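Local atomic coordinates of piwi domain-containing protein (Vanderwaltozyma polyspora, PDB entry 5THE), a protein that probably binds RNA as a budding-yeast Argonaute, of which this chain is the C-terminal lobe carrying the Piwi domain. Residues M95-D109 with W220-V234. Sequence-based numbering, arbitrary orientation.
Sequences MESELDISMDKFASD and WDNFKKNSIQYNSNV. With nucleotides of chain B.
Phe223 lays one ring face against Ser102, whose CB stands 4.1 Å from the ring centroid in a CH-pi contact. The ring packs as a knob among Leu99, Ser102, Met103 and Phe106, with Leu99, Met103 and Phe106 at its edge. The sulfur of Met103 makes a Met-aromatic contact there, with SD 3.7 Å from Phe223 CE2. Trp220 fills a second hole, among Met95, Glu98, Leu99 and Ser102. The indole reaches the helix with its six-membered ring, set there by a chi1 of 177° that turns CG away from the Trp220 N; CH2 comes 3.5 Å from Leu99 CA. Its NE1 donates to a water that also donates to Glu98 OE1. Lys224 NZ makes a salt bridge to that OE1 from above the carboxylate plane.

Further along helix 95-109, polar bonds join the packing. Ser102 OG donates to Asn226 OD1 over 2.6 Å, in the carbonyl plane and on a lone pair. A water accepts from Asn226 ND2 and donates to Ser102 OG. Lys105 NZ donates to Asn226 O at 3.0 Å. Asn231 ND2 reaches Asp109 OD2 at 2.9 Å on the anti side of the carboxylate. The Asn231 amide stands 79° from the Phe106 ring and meets its edge, while Phe106 CE1 touches Val234 CG1 at 3.8 Å.

Strands 77-85 and 185-191 back the aromatic layer. Asn222 ND2 donates to OP2 of A2 of chain B. Helix 95-111, packed on helices 220-223 and 228-241 against a parallel sheet next to bound RNA, is consistent with the Rossmann-like MID domain, which in Argonautes holds the guide 5' end.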
loop_
_atom_site.group_PDB
_atom_site.type_symbol
_atom_site.label_atom_id
_atom_site.label_comp_id
_atom_site.label_asym_id
_atom_site.label_seq_id
_atom_site.Cartn_x
_atom_site.Cartn_y
_atom_site.Cartn_z
ATOM N N MET A 95 4.498 22.010 -26.639
ATOM C CA MET A 95 4.182 21.407 -25.346
ATOM C C MET A 95 3.042 22.138 -24.658
ATOM O O MET A 95 2.186 21.510 -24.022
ATOM C CB MET A 95 5.424 21.397 -24.450
ATOM C CG MET A 95 5.217 20.737 -23.084
ATOM S SD MET A 95 4.452 21.848 -21.878
ATOM C CE MET A 95 5.832 22.905 -21.436
ATOM N N GLU A 96 3.036 23.469 -24.747
ATOM C CA GLU A 96 2.073 24.256 -23.988
ATOM C C GLU A 96 0.644 23.851 -24.329
ATOM O O GLU A 96 -0.150 23.538 -23.435
ATOM C CB GLU A 96 2.291 25.742 -24.251
ATOM C CG GLU A 96 1.294 26.626 -23.530
ATOM C CD GLU A 96 1.314 28.056 -24.032
ATOM O OE1 GLU A 96 2.382 28.514 -24.499
ATOM O OE2 GLU A 96 0.256 28.719 -23.959
ATOM N N SER A 97 0.304 23.828 -25.622
ATOM C CA SER A 97 -1.056 23.453 -26.004
ATOM C C SER A 97 -1.274 21.949 -25.895
ATOM O O SER A 97 -2.387 21.504 -25.596
ATOM C CB SER A 97 -1.377 23.949 -27.421
ATOM O OG SER A 97 -0.442 23.452 -28.356
ATOM N N GLU A 98 -0.230 21.150 -26.103
ATOM C CA GLU A 98 -0.378 19.718 -25.884
ATOM C C GLU A 98 -0.691 19.416 -24.424
ATOM O O GLU A 98 -1.516 18.546 -24.126
ATOM C CB GLU A 98 0.871 18.977 -26.348
ATOM C CG GLU A 98 0.826 18.620 -27.832
ATOM C CD GLU A 98 2.099 17.956 -28.331
ATOM O OE1 GLU A 98 2.977 17.626 -27.505
ATOM O OE2 GLU A 98 2.220 17.768 -29.561
ATOM N N LEU A 99 -0.074 20.151 -23.502
ATOM C CA LEU A 99 -0.372 19.946 -22.090
ATOM C C LEU A 99 -1.779 20.420 -21.745
ATOM O O LEU A 99 -2.480 19.757 -20.984
ATOM C CB LEU A 99 0.673 20.645 -21.223
ATOM C CG LEU A 99 0.517 20.544 -19.704
ATOM C CD1 LEU A 99 0.380 19.083 -19.262
ATOM C CD2 LEU A 99 1.722 21.217 -19.027
ATOM N N ASP A 100 -2.213 21.562 -22.297
ATOM C CA ASP A 100 -3.600 21.996 -22.124
ATOM C C ASP A 100 -4.578 20.937 -22.609
ATOM O O ASP A 100 -5.581 20.634 -21.939
ATOM C CB ASP A 100 -3.840 23.300 -22.880
ATOM C CG ASP A 100 -3.138 24.461 -22.243
ATOM O OD1 ASP A 100 -3.041 24.466 -20.996
ATOM O OD2 ASP A 100 -2.673 25.358 -22.976
ATOM N N ILE A 101 -4.312 20.383 -23.788
ATOM C CA ILE A 101 -5.182 19.351 -24.341
ATOM C C ILE A 101 -5.210 18.132 -23.421
ATOM O O ILE A 101 -6.278 17.587 -23.118
ATOM C CB ILE A 101 -4.726 18.994 -25.767
ATOM C CG1 ILE A 101 -5.045 20.172 -26.695
ATOM C CG2 ILE A 101 -5.387 17.710 -26.238
ATOM C CD1 ILE A 101 -4.277 20.173 -27.995
ATOM N N SER A 102 -4.039 17.699 -22.947
ATOM C CA SER A 102 -3.989 16.525 -22.078
ATOM C C SER A 102 -4.717 16.774 -20.762
ATOM O O SER A 102 -5.381 15.876 -20.239
ATOM C CB SER A 102 -2.541 16.123 -21.816
ATOM O OG SER A 102 -1.972 15.565 -22.980
ATOM N N MET A 103 -4.602 17.990 -20.215
ATOM C CA MET A 103 -5.289 18.315 -18.972
ATOM C C MET A 103 -6.797 18.294 -19.165
ATOM O O MET A 103 -7.543 17.863 -18.277
ATOM C CB MET A 103 -4.844 19.691 -18.469
ATOM C CG MET A 103 -3.400 19.737 -17.968
ATOM S SD MET A 103 -3.099 18.566 -16.632
ATOM C CE MET A 103 -3.908 19.416 -15.272
ATOM N N ASP A 104 -7.261 18.742 -20.327
ATOM C CA ASP A 104 -8.695 18.754 -20.578
ATOM C C ASP A 104 -9.229 17.348 -20.793
ATOM O O ASP A 104 -10.308 16.997 -20.293
ATOM C CB ASP A 104 -9.009 19.629 -21.789
ATOM C CG ASP A 104 -10.495 19.834 -21.972
ATOM O OD1 ASP A 104 -11.055 20.682 -21.251
ATOM O OD2 ASP A 104 -11.102 19.144 -22.817
ATOM N N LYS A 105 -8.502 16.536 -21.552
ATOM C CA LYS A 105 -8.911 15.151 -21.731
ATOM C C LYS A 105 -8.880 14.403 -20.401
ATOM O O LYS A 105 -9.772 13.599 -20.109
ATOM C CB LYS A 105 -8.011 14.485 -22.771
ATOM C CG LYS A 105 -8.160 12.979 -22.889
ATOM C CD LYS A 105 -9.213 12.589 -23.895
ATOM C CE LYS A 105 -9.012 11.148 -24.347
ATOM N NZ LYS A 105 -8.667 10.236 -23.220
ATOM N N PHE A 106 -7.862 14.666 -19.576
ATOM C CA PHE A 106 -7.798 14.058 -18.251
ATOM C C PHE A 106 -9.048 14.376 -17.433
ATOM O O PHE A 106 -9.711 13.467 -16.914
ATOM C CB PHE A 106 -6.545 14.530 -17.506
ATOM C CG PHE A 106 -6.428 13.959 -16.124
ATOM C CD1 PHE A 106 -5.929 12.684 -15.932
ATOM C CD2 PHE A 106 -6.839 14.688 -15.019
ATOM C CE1 PHE A 106 -5.825 12.140 -14.648
ATOM C CE2 PHE A 106 -6.748 14.159 -13.737
ATOM C CZ PHE A 106 -6.234 12.884 -13.550
ATOM N N ALA A 107 -9.384 15.667 -17.301
ATOM C CA ALA A 107 -10.523 16.050 -16.476
ATOM C C ALA A 107 -11.802 15.353 -16.942
ATOM O O ALA A 107 -12.561 14.813 -16.128
ATOM C CB ALA A 107 -10.699 17.567 -16.480
ATOM N N SER A 108 -12.048 15.326 -18.251
ATOM C CA SER A 108 -13.301 14.730 -18.710
ATOM C C SER A 108 -13.255 13.210 -18.608
ATOM O O SER A 108 -14.265 12.579 -18.283
ATOM C CB SER A 108 -13.623 15.178 -20.134
ATOM O OG SER A 108 -12.620 14.766 -21.033
ATOM N N ASP A 109 -12.089 12.603 -18.862
ATOM C CA ASP A 109 -11.937 11.164 -18.652
ATOM C C ASP A 109 -12.322 10.764 -17.229
ATOM O O ASP A 109 -13.102 9.828 -17.019
ATOM C CB ASP A 109 -10.497 10.730 -18.933
ATOM C CG ASP A 109 -10.234 10.455 -20.406
ATOM O OD1 ASP A 109 -11.192 10.469 -21.203
ATOM O OD2 ASP A 109 -9.057 10.200 -20.763
ATOM N N TRP A 220 5.733 13.053 -18.673
ATOM C CA TRP A 220 5.080 13.715 -19.798
ATOM C C TRP A 220 4.942 12.799 -21.010
ATOM O O TRP A 220 3.900 12.799 -21.673
ATOM C CB TRP A 220 5.869 14.974 -20.171
ATOM C CG TRP A 220 5.356 15.731 -21.372
ATOM C CD1 TRP A 220 6.103 16.191 -22.417
ATOM C CD2 TRP A 220 3.993 16.106 -21.660
ATOM N NE1 TRP A 220 5.306 16.842 -23.324
ATOM C CE2 TRP A 220 4.007 16.807 -22.886
ATOM C CE3 TRP A 220 2.773 15.931 -21.000
ATOM C CZ2 TRP A 220 2.846 17.329 -23.468
ATOM C CZ3 TRP A 220 1.613 16.443 -21.589
ATOM C CH2 TRP A 220 1.664 17.140 -22.808
ATOM N N ASP A 221 5.977 12.015 -21.331
ATOM C CA ASP A 221 5.854 11.159 -22.515
ATOM C C ASP A 221 4.785 10.093 -22.335
ATOM O O ASP A 221 4.269 9.578 -23.333
ATOM C CB ASP A 221 7.189 10.510 -22.885
ATOM C CG ASP A 221 8.170 11.510 -23.501
ATOM O OD1 ASP A 221 7.712 12.549 -24.028
ATOM O OD2 ASP A 221 9.397 11.260 -23.462
ATOM N N ASN A 222 4.411 9.785 -21.095
ATOM C CA ASN A 222 3.264 8.918 -20.864
ATOM C C ASN A 222 1.963 9.703 -20.914
ATOM O O ASN A 222 1.036 9.348 -21.654
ATOM C CB ASN A 222 3.386 8.223 -19.508
ATOM C CG ASN A 222 4.537 7.269 -19.443
ATOM O OD1 ASN A 222 4.964 6.724 -20.458
ATOM N ND2 ASN A 222 5.054 7.051 -18.234
ATOM N N PHE A 223 1.880 10.762 -20.106
ATOM C CA PHE A 223 0.652 11.539 -19.971
ATOM C C PHE A 223 0.173 12.044 -21.323
ATOM O O PHE A 223 -1.025 11.987 -21.630
ATOM C CB PHE A 223 0.904 12.710 -19.014
ATOM C CG PHE A 223 -0.328 13.503 -18.660
ATOM C CD1 PHE A 223 -1.531 12.865 -18.396
ATOM C CD2 PHE A 223 -0.273 14.889 -18.561
ATOM C CE1 PHE A 223 -2.660 13.599 -18.066
ATOM C CE2 PHE A 223 -1.404 15.632 -18.218
ATOM C CZ PHE A 223 -2.596 14.980 -17.971
ATOM N N LYS A 224 1.104 12.517 -22.156
ATOM C CA LYS A 224 0.754 13.122 -23.437
ATOM C C LYS A 224 0.070 12.151 -24.397
ATOM O O LYS A 224 -0.483 12.598 -25.405
ATOM C CB LYS A 224 2.014 13.712 -24.087
ATOM C CG LYS A 224 2.877 12.696 -24.794
ATOM C CD LYS A 224 4.248 13.281 -25.122
ATOM C CE LYS A 224 4.136 14.689 -25.690
ATOM N NZ LYS A 224 3.300 14.739 -26.918
ATOM N N LYS A 225 0.087 10.844 -24.120
ATOM C CA LYS A 225 -0.608 9.900 -24.991
ATOM C C LYS A 225 -2.123 10.007 -24.866
ATOM O O LYS A 225 -2.839 9.512 -25.737
ATOM C CB LYS A 225 -0.181 8.460 -24.681
ATOM C CG LYS A 225 1.306 8.176 -24.854
ATOM C CD LYS A 225 1.628 6.805 -24.293
ATOM C CE LYS A 225 3.118 6.554 -24.296
ATOM N NZ LYS A 225 3.508 5.228 -23.747
ATOM N N ASN A 226 -2.625 10.620 -23.799
ATOM C CA ASN A 226 -4.063 10.847 -23.620
ATOM C C ASN A 226 -4.851 9.538 -23.578
ATOM O O ASN A 226 -5.938 9.428 -24.145
ATOM C CB ASN A 226 -4.609 11.782 -24.701
ATOM C CG ASN A 226 -3.920 13.128 -24.684
ATOM O OD1 ASN A 226 -3.608 13.649 -23.614
ATOM N ND2 ASN A 226 -3.659 13.690 -25.867
ATOM N N SER A 227 -4.318 8.546 -22.878
ATOM C CA SER A 227 -4.983 7.256 -22.743
ATOM C C SER A 227 -5.952 7.276 -21.562
ATOM O O SER A 227 -5.577 7.651 -20.444
ATOM C CB SER A 227 -3.941 6.150 -22.567
ATOM O OG SER A 227 -4.449 5.113 -21.757
ATOM N N ILE A 228 -7.196 6.856 -21.814
ATOM C CA ILE A 228 -8.196 6.824 -20.752
ATOM C C ILE A 228 -7.773 5.855 -19.657
ATOM O O ILE A 228 -8.019 6.089 -18.467
ATOM C CB ILE A 228 -9.591 6.484 -21.328
ATOM C CG1 ILE A 228 -10.662 6.510 -20.236
ATOM C CG2 ILE A 228 -9.627 5.106 -21.941
ATOM C CD1 ILE A 228 -11.363 7.802 -20.067
ATOM N N GLN A 229 -7.139 4.750 -20.036
ATOM C CA GLN A 229 -6.675 3.801 -19.032
ATOM C C GLN A 229 -5.595 4.424 -18.147
ATOM O O GLN A 229 -5.621 4.278 -16.917
ATOM C CB GLN A 229 -6.159 2.536 -19.723
ATOM C CG GLN A 229 -5.482 1.522 -18.807
ATOM C CD GLN A 229 -6.463 0.664 -18.016
ATOM O OE1 GLN A 229 -7.352 1.178 -17.333
ATOM N NE2 GLN A 229 -6.302 -0.652 -18.107
ATOM N N TYR A 230 -4.630 5.117 -18.758
ATOM C CA TYR A 230 -3.605 5.810 -17.979
ATOM C C TYR A 230 -4.236 6.843 -17.056
ATOM O O TYR A 230 -3.902 6.931 -15.865
ATOM C CB TYR A 230 -2.609 6.466 -18.938
ATOM C CG TYR A 230 -1.511 7.268 -18.288
ATOM C CD1 TYR A 230 -1.706 8.601 -17.919
ATOM C CD2 TYR A 230 -0.270 6.708 -18.071
ATOM C CE1 TYR A 230 -0.690 9.337 -17.346
ATOM C CE2 TYR A 230 0.734 7.433 -17.492
ATOM C CZ TYR A 230 0.523 8.740 -17.130
ATOM O OH TYR A 230 1.560 9.447 -16.571
ATOM N N ASN A 231 -5.165 7.638 -17.595
ATOM C CA ASN A 231 -5.808 8.667 -16.791
ATOM C C ASN A 231 -6.610 8.059 -15.657
ATOM O O ASN A 231 -6.602 8.584 -14.540
ATOM C CB ASN A 231 -6.688 9.545 -17.678
ATOM C CG ASN A 231 -5.862 10.401 -18.611
ATOM O OD1 ASN A 231 -4.644 10.544 -18.422
ATOM N ND2 ASN A 231 -6.502 10.975 -19.613
ATOM N N SER A 232 -7.312 6.953 -15.924
ATOM C CA SER A 232 -8.076 6.289 -14.874
ATOM C C SER A 232 -7.163 5.800 -13.756
ATOM O O SER A 232 -7.502 5.909 -12.570
ATOM C CB SER A 232 -8.867 5.116 -15.456
ATOM O OG SER A 232 -9.676 5.533 -16.538
ATOM N N ASN A 233 -6.007 5.237 -14.109
ATOM C CA ASN A 233 -5.082 4.767 -13.083
ATOM C C ASN A 233 -4.518 5.928 -12.276
ATOM O O ASN A 233 -4.421 5.841 -11.049
ATOM C CB ASN A 233 -3.958 3.953 -13.726
ATOM C CG ASN A 233 -4.453 2.613 -14.258
ATOM O OD1 ASN A 233 -5.516 2.144 -13.877
ATOM N ND2 ASN A 233 -3.685 2.002 -15.142
ATOM N N VAL A 234 -4.137 7.016 -12.956
ATOM C CA VAL A 234 -3.580 8.179 -12.270
ATOM C C VAL A 234 -4.548 8.681 -11.211
ATOM O O VAL A 234 -4.162 8.951 -10.068
ATOM C CB VAL A 234 -3.234 9.287 -13.286
ATOM C CG1 VAL A 234 -3.046 10.631 -12.569
ATOM C CG2 VAL A 234 -1.963 8.916 -14.081
ATOM P P A B 2 4.363 7.626 -14.640
ATOM O OP1 A B 2 5.401 6.611 -14.951
ATOM O OP2 A B 2 3.822 8.528 -15.705
ATOM O "O5'" A B 2 3.146 6.883 -13.934
ATOM C "C5'" A B 2 2.160 7.615 -13.202
ATOM C "C4'" A B 2 0.906 6.806 -13.034
ATOM O "O4'" A B 2 0.270 6.644 -14.320
ATOM C "C3'" A B 2 1.100 5.379 -12.553
ATOM O "O3'" A B 2 1.274 5.302 -11.168
ATOM C "C2'" A B 2 -0.162 4.691 -13.052
ATOM O "O2'" A B 2 -1.275 5.070 -12.255
ATOM C "C1'" A B 2 -0.319 5.358 -14.410
ATOM N N9 A B 2 0.388 4.648 -15.493
ATOM C C8 A B 2 1.703 4.805 -15.859
ATOM N N7 A B 2 2.062 4.090 -16.886
ATOM C C5 A B 2 0.885 3.436 -17.239
ATOM C C6 A B 2 0.611 2.529 -18.258
ATOM N N6 A B 2 1.559 2.146 -19.115
ATOM N N1 A B 2 -0.656 2.040 -18.344
ATOM C C2 A B 2 -1.564 2.464 -17.449
ATOM N N3 A B 2 -1.421 3.326 -16.429
ATOM C C4 A B 2 -0.158 3.763 -16.389
ATOM P P A B 3 2.197 4.153 -10.554
ATOM O OP1 A B 3 2.215 4.491 -9.098
ATOM O OP2 A B 3 3.473 4.045 -11.322
ATOM O "O5'" A B 3 1.354 2.819 -10.798
ATOM C "C5'" A B 3 0.086 2.660 -10.182
ATOM C "C4'" A B 3 -0.662 1.491 -10.759
ATOM O "O4'" A B 3 -1.034 1.742 -12.138
ATOM C "C3'" A B 3 0.105 0.185 -10.822
ATOM O "O3'" A B 3 0.127 -0.458 -9.574
ATOM C "C2'" A B 3 -0.667 -0.586 -11.880
ATOM O "O2'" A B 3 -1.870 -1.112 -11.332
ATOM C "C1'" A B 3 -1.011 0.534 -12.865
ATOM N N9 A B 3 0.050 0.632 -13.865
ATOM C C8 A B 3 1.277 1.245 -13.728
ATOM N N7 A B 3 2.034 1.105 -14.790
ATOM C C5 A B 3 1.255 0.360 -15.656
ATOM C C6 A B 3 1.519 -0.111 -16.935
ATOM N N6 A B 3 2.683 0.145 -17.558
ATOM N N1 A B 3 0.540 -0.829 -17.526
ATOM C C2 A B 3 -0.607 -1.053 -16.852
ATOM N N3 A B 3 -0.973 -0.669 -15.624
ATOM C C4 A B 3 0.031 0.041 -15.091
HETATM O O HOH W 1 5.733 18.375 -25.901
HETATM O O HOH W 2 -5.025 13.113 -21.185
HETATM O O HOH W 3 -1.996 16.232 -25.744
#